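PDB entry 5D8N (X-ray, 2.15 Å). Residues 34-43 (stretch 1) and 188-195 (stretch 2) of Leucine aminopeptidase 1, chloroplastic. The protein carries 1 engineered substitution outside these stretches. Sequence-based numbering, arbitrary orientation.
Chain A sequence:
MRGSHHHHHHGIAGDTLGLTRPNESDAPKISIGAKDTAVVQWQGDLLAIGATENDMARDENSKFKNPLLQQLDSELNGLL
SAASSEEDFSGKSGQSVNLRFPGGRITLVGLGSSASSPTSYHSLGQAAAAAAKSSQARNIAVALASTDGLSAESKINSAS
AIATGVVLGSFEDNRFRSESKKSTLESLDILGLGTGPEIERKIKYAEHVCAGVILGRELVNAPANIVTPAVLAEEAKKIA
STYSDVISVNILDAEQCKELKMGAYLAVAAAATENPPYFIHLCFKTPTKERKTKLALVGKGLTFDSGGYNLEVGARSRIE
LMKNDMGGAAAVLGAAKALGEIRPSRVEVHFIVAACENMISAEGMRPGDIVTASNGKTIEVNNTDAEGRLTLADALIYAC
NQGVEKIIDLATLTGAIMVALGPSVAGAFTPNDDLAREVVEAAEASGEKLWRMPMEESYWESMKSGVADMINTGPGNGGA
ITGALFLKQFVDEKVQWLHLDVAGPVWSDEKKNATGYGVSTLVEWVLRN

Stretch 1 34-43: AKDTAVVQWQ
Stretch 2, residues 188-195: LDILGLGT

Two segments far apart in sequence meet here as the ends of neighbouring parallel strands. Ala 34 lies beside Ile 190, CA to CA 4.7 Å, both extended (phi/psi near -97/126), and their side chains share one face of the sheet. Between the two stretches one direct backbone hydrogen bond forms, from Lys 35 N to Ile 190 O at 3.0 Å and 165°; the same carbonyl oxygen receives a CA-H...O contact from Ala 34 CA at 3.4 Å. The small methyl of Ala 34 suits this buried site, since its CB already lies 3.4 Å from Gly 194 O. Ile 190 beside it is m, with chi2 t.

Beyond Lys 35 the first chain turns at Asp 36 (-98/5; chi1 p), runs extended through Thr 37 (chi1 m) and Ala 38, and enters a 3-10 segment at residues 39-41. Gln 41 N bonds to Ala 38 O at 2.9 Å and Trp 42 N to Val 39 O at 3.1 Å, and this tight turn brings Trp 42 back toward the second strand.

The apolar centre of the contact is Leu 191, which has the largest covered area of either stretch. With chi1 m and chi2 t, it places CD2 3.8 Å from Lys 35 CB and CD1 3.8 Å from Trp 42 CB, while its CB lies 4.0 Å from CG2 of Val 39 (chi1 t). A branched aliphatic side chain can thus touch several neighbours at once.

Trp 42 takes chi1 t and chi2 83°, an orientation that presents the indole edge to Asp 189. NE1 donates to Asp 189 OD2 at 3.0 Å and 162°, with the acceptor near the ring plane, where the N-H points. Asp 189 is m, chi2 -30°. Its other oxygen, OD1, lies 3.3 Å from CE of Lys 35, whose chain runs m, m, t, t; NZ stays 4.5 Å from OD1, so the opposite charges are near but form no salt bridge.

Past Leu 191 the second chain bends through Gly 192 (84/-2), where positive phi favours glycine, Leu 193 (-115/7), and Gly 194 (114/165), where a CB would jam against the preceding carbonyl oxygen. Waters bridge the diverging backbones: one accepts from Gly 192 N (3.1 Å) and donates to Lys 35 O (2.8 Å) and Thr 37 O (2.5 Å); another accepts from Gly 194 N (2.8 Å) and donates weakly to Lys 35 O (3.3 Å). Thr 195, extended at -138/173 with chi1 p, lays CG2 3.4 Å from both Lys 35 C and Asp 36 N.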

# COMPACT_ATOMS: atom_id res chain seq x y z
N ALA A 34 -50.25 -27.49 -10.62
CA ALA A 34 -49.97 -28.88 -10.26
C ALA A 34 -50.99 -29.77 -10.96
O ALA A 34 -52.17 -29.40 -11.01
CB ALA A 34 -50.05 -29.04 -8.76
N LYS A 35 -50.50 -30.76 -11.71
CA LYS A 35 -51.34 -31.63 -12.56
C LYS A 35 -51.19 -33.08 -12.12
O LYS A 35 -50.14 -33.47 -11.62
CB LYS A 35 -50.96 -31.56 -14.05
CG LYS A 35 -50.75 -30.19 -14.64
CD LYS A 35 -52.06 -29.42 -14.73
CE LYS A 35 -51.87 -28.10 -15.46
NZ LYS A 35 -53.08 -27.24 -15.34
N ASP A 36 -52.21 -33.88 -12.42
CA ASP A 36 -52.20 -35.31 -12.09
C ASP A 36 -51.78 -36.16 -13.30
O ASP A 36 -51.76 -37.39 -13.22
CB ASP A 36 -53.54 -35.79 -11.51
CG ASP A 36 -54.72 -35.57 -12.45
OD1 ASP A 36 -54.53 -35.31 -13.66
OD2 ASP A 36 -55.87 -35.67 -11.95
N THR A 37 -51.40 -35.49 -14.39
CA THR A 37 -50.90 -36.15 -15.58
C THR A 37 -49.73 -37.07 -15.25
O THR A 37 -48.78 -36.67 -14.58
CB THR A 37 -50.37 -35.13 -16.60
OG1 THR A 37 -51.33 -34.09 -16.81
CG2 THR A 37 -50.01 -35.80 -17.93
N ALA A 38 -49.81 -38.30 -15.72
CA ALA A 38 -48.70 -39.22 -15.60
C ALA A 38 -47.48 -38.61 -16.30
O ALA A 38 -47.56 -38.11 -17.42
CB ALA A 38 -49.06 -40.56 -16.23
N VAL A 39 -46.32 -38.79 -15.68
CA VAL A 39 -45.12 -38.19 -16.21
C VAL A 39 -44.77 -38.71 -17.59
O VAL A 39 -44.49 -37.91 -18.49
CB VAL A 39 -43.93 -38.39 -15.26
CG1 VAL A 39 -42.67 -37.82 -15.90
CG2 VAL A 39 -44.19 -37.69 -13.93
N VAL A 40 -44.94 -40.01 -17.81
CA VAL A 40 -44.61 -40.60 -19.11
C VAL A 40 -45.58 -40.18 -20.21
O VAL A 40 -45.26 -40.30 -21.39
CB VAL A 40 -44.55 -42.13 -19.11
CG1 VAL A 40 -43.45 -42.60 -18.18
CG2 VAL A 40 -45.88 -42.74 -18.69
N GLN A 41 -46.72 -39.62 -19.81
CA GLN A 41 -47.70 -39.19 -20.79
C GLN A 41 -47.69 -37.69 -21.01
O GLN A 41 -48.40 -37.22 -21.89
CB GLN A 41 -49.11 -39.67 -20.43
CG GLN A 41 -49.28 -41.17 -20.70
CD GLN A 41 -50.35 -41.83 -19.85
OE1 GLN A 41 -50.09 -42.73 -19.05
NE2 GLN A 41 -51.59 -41.40 -20.06
N TRP A 42 -46.86 -36.95 -20.28
CA TRP A 42 -46.86 -35.50 -20.39
C TRP A 42 -46.21 -35.08 -21.70
O TRP A 42 -45.24 -35.69 -22.11
CB TRP A 42 -46.15 -34.84 -19.20
CG TRP A 42 -46.15 -33.35 -19.24
CD1 TRP A 42 -47.15 -32.50 -18.84
CD2 TRP A 42 -45.17 -32.53 -19.88
NE1 TRP A 42 -46.82 -31.20 -19.17
CE2 TRP A 42 -45.59 -31.20 -19.77
CE3 TRP A 42 -43.91 -32.80 -20.43
CZ2 TRP A 42 -44.82 -30.14 -20.24
CZ3 TRP A 42 -43.19 -31.77 -20.97
CH2 TRP A 42 -43.64 -30.45 -20.86
N GLN A 43 -46.79 -34.08 -22.36
CA GLN A 43 -46.28 -33.60 -23.64
C GLN A 43 -46.05 -32.07 -23.63
O GLN A 43 -46.84 -31.29 -23.09
CB GLN A 43 -47.20 -34.03 -24.80
CG GLN A 43 -46.75 -35.26 -25.60
CD GLN A 43 -45.47 -35.07 -26.43
OE1 GLN A 43 -45.11 -33.95 -26.81
NE2 GLN A 43 -44.82 -36.19 -26.75
N LEU A 188 -45.39 -23.82 -16.43
CA LEU A 188 -44.77 -24.91 -15.70
C LEU A 188 -45.87 -25.80 -15.16
O LEU A 188 -46.73 -25.33 -14.39
CB LEU A 188 -43.94 -24.35 -14.54
CG LEU A 188 -43.54 -25.34 -13.43
CD1 LEU A 188 -42.54 -26.37 -13.90
CD2 LEU A 188 -42.97 -24.59 -12.24
N ASP A 189 -45.77 -27.08 -15.48
CA ASP A 189 -46.61 -28.13 -14.89
C ASP A 189 -45.78 -28.90 -13.89
O ASP A 189 -44.72 -29.43 -14.21
CB ASP A 189 -47.14 -29.07 -15.99
CG ASP A 189 -48.09 -28.38 -16.96
OD1 ASP A 189 -48.78 -27.42 -16.53
OD2 ASP A 189 -48.17 -28.77 -18.14
N ILE A 190 -46.21 -28.89 -12.64
CA ILE A 190 -45.58 -29.69 -11.63
C ILE A 190 -46.34 -31.00 -11.48
O ILE A 190 -47.55 -31.00 -11.21
CB ILE A 190 -45.53 -28.91 -10.31
CG1 ILE A 190 -44.73 -27.61 -10.51
CG2 ILE A 190 -44.89 -29.75 -9.21
CD1 ILE A 190 -44.79 -26.69 -9.31
N LEU A 191 -45.62 -32.10 -11.60
CA LEU A 191 -46.22 -33.43 -11.70
C LEU A 191 -45.79 -34.33 -10.55
O LEU A 191 -44.72 -34.16 -9.96
CB LEU A 191 -45.81 -34.10 -13.02
CG LEU A 191 -45.98 -33.30 -14.31
CD1 LEU A 191 -45.52 -34.14 -15.51
CD2 LEU A 191 -47.41 -32.83 -14.49
N GLY A 192 -46.71 -35.22 -10.19
CA GLY A 192 -46.42 -36.30 -9.24
C GLY A 192 -46.54 -35.90 -7.78
O GLY A 192 -46.12 -36.66 -6.92
N LEU A 193 -46.85 -34.63 -7.51
CA LEU A 193 -46.73 -34.14 -6.16
C LEU A 193 -48.10 -33.75 -5.57
O LEU A 193 -48.16 -33.21 -4.47
CB LEU A 193 -45.75 -32.96 -6.07
CG LEU A 193 -44.28 -33.26 -6.39
CD1 LEU A 193 -43.44 -31.99 -6.44
CD2 LEU A 193 -43.68 -34.23 -5.39
N GLY A 194 -49.17 -34.04 -6.30
CA GLY A 194 -50.52 -33.78 -5.82
C GLY A 194 -51.21 -32.73 -6.65
O GLY A 194 -50.58 -32.11 -7.51
N THR A 195 -52.53 -32.63 -6.51
CA THR A 195 -53.34 -31.61 -7.17
C THR A 195 -54.38 -31.07 -6.20
O THR A 195 -54.50 -31.54 -5.09
CB THR A 195 -54.15 -32.15 -8.38
OG1 THR A 195 -54.98 -33.23 -7.94
CG2 THR A 195 -53.21 -32.64 -9.47
O HOH W 1 -49.83 -35.11 -8.77
O HOH W 2 -48.92 -35.94 -12.17